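Local coordinates for protein transcriptional regulator, LacI family (Arthrobacter sp., PDB 4RKR) that probably represses transcription by binding operator DNA in response to a sugar effector, and holds galactose in the cleft of its periplasmic-binding-protein-like core, at residues Y133-S138 with L196-L201. Numbering follows the deposited sequence.
Sequences YLEAGS and LAFNDL. With GAL (beta-D-galactopyranose), chain E.
Leu134 N gives a nearly straight hydrogen bond to Leu196 O (2.9 Å), and Leu134 O in turn accepts from Phe198 N at 2.8 Å, a more bent bond with an N-H...O angle of 131°. Together they join neighbouring parallel strands, 131-136 and 194-197, in the sheet of the C-terminal lobe, and the second bond ties down the chain just where it leaves the sheet for helix 200-212. Beside this backbone pairing, Tyr133 OH donates to Glu135 OE1 (2.9 Å), approaching from above the carboxylate plane; Thr149 OG1 is also hydrogen-bonded to OE1, so two hydroxyls grip this buried oxygen. With CG anti to the backbone N (chi1 171°), the Tyr133 ring runs alongside the second strand, its CD1 lying 3.9 Å from Leu196 CB and its hydroxyl reaching the edge of the Phe198 ring, near that ring's plane, with Tyr133 OH 3.6 Å from Phe198 CD1. Ala136 CB sits over the centre of one Phe198 face in a CH-pi contact, 3.8 Å from the centroid, while Arg151 makes a cation-pi contact with the same ring and is hydrogen-bonded to Phe198 O. A phenylalanine in place of Tyr133 would probably leave Glu135 OE1 with one hydroxyl fewer and remove the hydroxyl contact at the Phe198 edge. Next along the chain, Asn199 is the N-cap of helix 200-212: its OD1 accepts from Met202 N, leaving ND2 to donate to galactose O3 (3.0 Å). The sugar is hydrogen-bonded to Arg151, Glu173 and Asp227 as well. The strand pairing and the packing round Phe198 are thus consistent with setting Asn199 at the C-terminal ends of the parallel strands, where effector pockets of the LacI family lie, and the capping bond is likely to fix which way its amide faces.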
loop_
_atom_site.group_PDB
_atom_site.type_symbol
_atom_site.label_atom_id
_atom_site.label_comp_id
_atom_site.label_asym_id
_atom_site.label_seq_id
_atom_site.Cartn_x
_atom_site.Cartn_y
_atom_site.Cartn_z
ATOM N N TYR A 133 -9.370 10.115 -22.273
ATOM C CA TYR A 133 -8.263 10.144 -21.304
ATOM C C TYR A 133 -8.743 10.740 -19.989
ATOM O O TYR A 133 -9.423 11.774 -19.978
ATOM C CB TYR A 133 -7.059 10.916 -21.822
ATOM C CG TYR A 133 -5.998 11.143 -20.765
ATOM C CD1 TYR A 133 -5.068 10.155 -20.450
ATOM C CD2 TYR A 133 -5.933 12.347 -20.078
ATOM C CE1 TYR A 133 -4.100 10.368 -19.477
ATOM C CE2 TYR A 133 -4.980 12.572 -19.108
ATOM C CZ TYR A 133 -4.071 11.586 -18.809
ATOM O OH TYR A 133 -3.138 11.850 -17.846
ATOM N N LEU A 134 -8.419 10.056 -18.892
ATOM C CA LEU A 134 -8.765 10.517 -17.552
ATOM C C LEU A 134 -7.541 11.124 -16.844
ATOM O O LEU A 134 -6.608 10.422 -16.470
ATOM C CB LEU A 134 -9.348 9.373 -16.728
ATOM C CG LEU A 134 -9.619 9.686 -15.255
ATOM C CD1 LEU A 134 -10.499 10.916 -15.077
ATOM C CD2 LEU A 134 -10.250 8.472 -14.593
ATOM N N GLU A 135 -7.591 12.441 -16.680
ATOM C CA GLU A 135 -6.542 13.262 -16.094
ATOM C C GLU A 135 -6.800 13.374 -14.606
ATOM O O GLU A 135 -7.957 13.456 -14.182
ATOM C CB GLU A 135 -6.642 14.666 -16.711
ATOM C CG GLU A 135 -5.616 15.698 -16.270
ATOM C CD GLU A 135 -4.245 15.406 -16.825
ATOM O OE1 GLU A 135 -3.693 14.351 -16.458
ATOM O OE2 GLU A 135 -3.732 16.220 -17.625
ATOM N N ALA A 136 -5.737 13.416 -13.811
ATOM C CA ALA A 136 -5.866 13.767 -12.384
ATOM C C ALA A 136 -5.909 15.289 -12.268
ATOM O O ALA A 136 -5.055 15.978 -12.824
ATOM C CB ALA A 136 -4.699 13.210 -11.595
ATOM N N GLY A 137 -6.904 15.826 -11.578
ATOM C CA GLY A 137 -7.021 17.279 -11.468
ATOM C C GLY A 137 -8.333 17.741 -10.876
ATOM O O GLY A 137 -9.040 16.976 -10.214
ATOM N N SER A 138 -8.659 19.006 -11.126
ATOM C CA SER A 138 -9.859 19.631 -10.569
ATOM C C SER A 138 -10.974 19.741 -11.606
ATOM O O SER A 138 -10.819 20.436 -12.609
ATOM C CB SER A 138 -9.507 21.016 -10.029
ATOM O OG SER A 138 -10.667 21.787 -9.801
ATOM N N LEU A 196 -7.698 5.630 -21.405
ATOM C CA LEU A 196 -6.396 5.739 -20.782
ATOM C C LEU A 196 -6.560 6.488 -19.480
ATOM O O LEU A 196 -7.155 7.559 -19.445
ATOM C CB LEU A 196 -5.425 6.499 -21.674
ATOM C CG LEU A 196 -5.046 5.818 -22.984
ATOM C CD1 LEU A 196 -4.033 6.679 -23.711
ATOM C CD2 LEU A 196 -4.483 4.428 -22.742
ATOM N N ALA A 197 -6.016 5.932 -18.412
ATOM C CA ALA A 197 -6.153 6.534 -17.104
ATOM C C ALA A 197 -4.825 7.118 -16.693
ATOM O O ALA A 197 -3.767 6.557 -17.012
ATOM C CB ALA A 197 -6.610 5.492 -16.102
ATOM N N PHE A 198 -4.883 8.230 -15.970
ATOM C CA PHE A 198 -3.687 8.873 -15.416
ATOM C C PHE A 198 -2.780 7.862 -14.705
ATOM O O PHE A 198 -1.573 7.818 -14.938
ATOM C CB PHE A 198 -4.104 9.984 -14.457
ATOM C CG PHE A 198 -2.962 10.624 -13.746
ATOM C CD1 PHE A 198 -2.206 11.605 -14.369
ATOM C CD2 PHE A 198 -2.643 10.256 -12.448
ATOM C CE1 PHE A 198 -1.133 12.204 -13.718
ATOM C CE2 PHE A 198 -1.576 10.846 -11.790
ATOM C CZ PHE A 198 -0.816 11.823 -12.424
ATOM N N ASN A 199 -3.368 7.021 -13.867
ATOM C CA ASN A 199 -2.600 5.960 -13.236
ATOM C C ASN A 199 -3.474 4.760 -12.849
ATOM O O ASN A 199 -4.688 4.784 -13.044
ATOM C CB ASN A 199 -1.843 6.521 -12.020
ATOM C CG ASN A 199 -2.766 7.032 -10.931
ATOM O OD1 ASN A 199 -3.985 6.806 -10.954
ATOM N ND2 ASN A 199 -2.185 7.725 -9.954
ATOM N N ASP A 200 -2.854 3.722 -12.302
ATOM C CA ASP A 200 -3.549 2.464 -12.015
ATOM C C ASP A 200 -4.627 2.630 -10.956
ATOM O O ASP A 200 -5.695 2.004 -11.053
ATOM C CB ASP A 200 -2.559 1.359 -11.601
ATOM C CG ASP A 200 -1.689 0.893 -12.751
ATOM O OD1 ASP A 200 -1.896 1.379 -13.876
ATOM O OD2 ASP A 200 -0.793 0.048 -12.538
ATOM N N LEU A 201 -4.379 3.476 -9.963
ATOM C CA LEU A 201 -5.408 3.751 -8.946
ATOM C C LEU A 201 -6.698 4.286 -9.573
ATOM O O LEU A 201 -7.770 3.771 -9.288
ATOM C CB LEU A 201 -4.903 4.755 -7.906
ATOM C CG LEU A 201 -5.892 5.085 -6.782
ATOM C CD1 LEU A 201 -6.328 3.828 -6.035
ATOM C CD2 LEU A 201 -5.275 6.097 -5.839
HETATM C C1 GAL E . 2.709 10.543 -9.226
HETATM C C2 GAL E . 1.457 9.664 -9.219
HETATM C C3 GAL E . 1.824 8.197 -9.003
HETATM C C4 GAL E . 2.907 7.774 -9.981
HETATM C C5 GAL E . 4.075 8.745 -9.950
HETATM C C6 GAL E . 5.097 8.363 -11.008
HETATM O O2 GAL E . 0.611 10.103 -8.150
HETATM O O3 GAL E . 0.708 7.321 -9.191
HETATM O O4 GAL E . 2.355 7.731 -11.293
HETATM O O5 GAL E . 3.640 10.082 -10.197
HETATM O O6 GAL E . 6.321 9.039 -10.720
#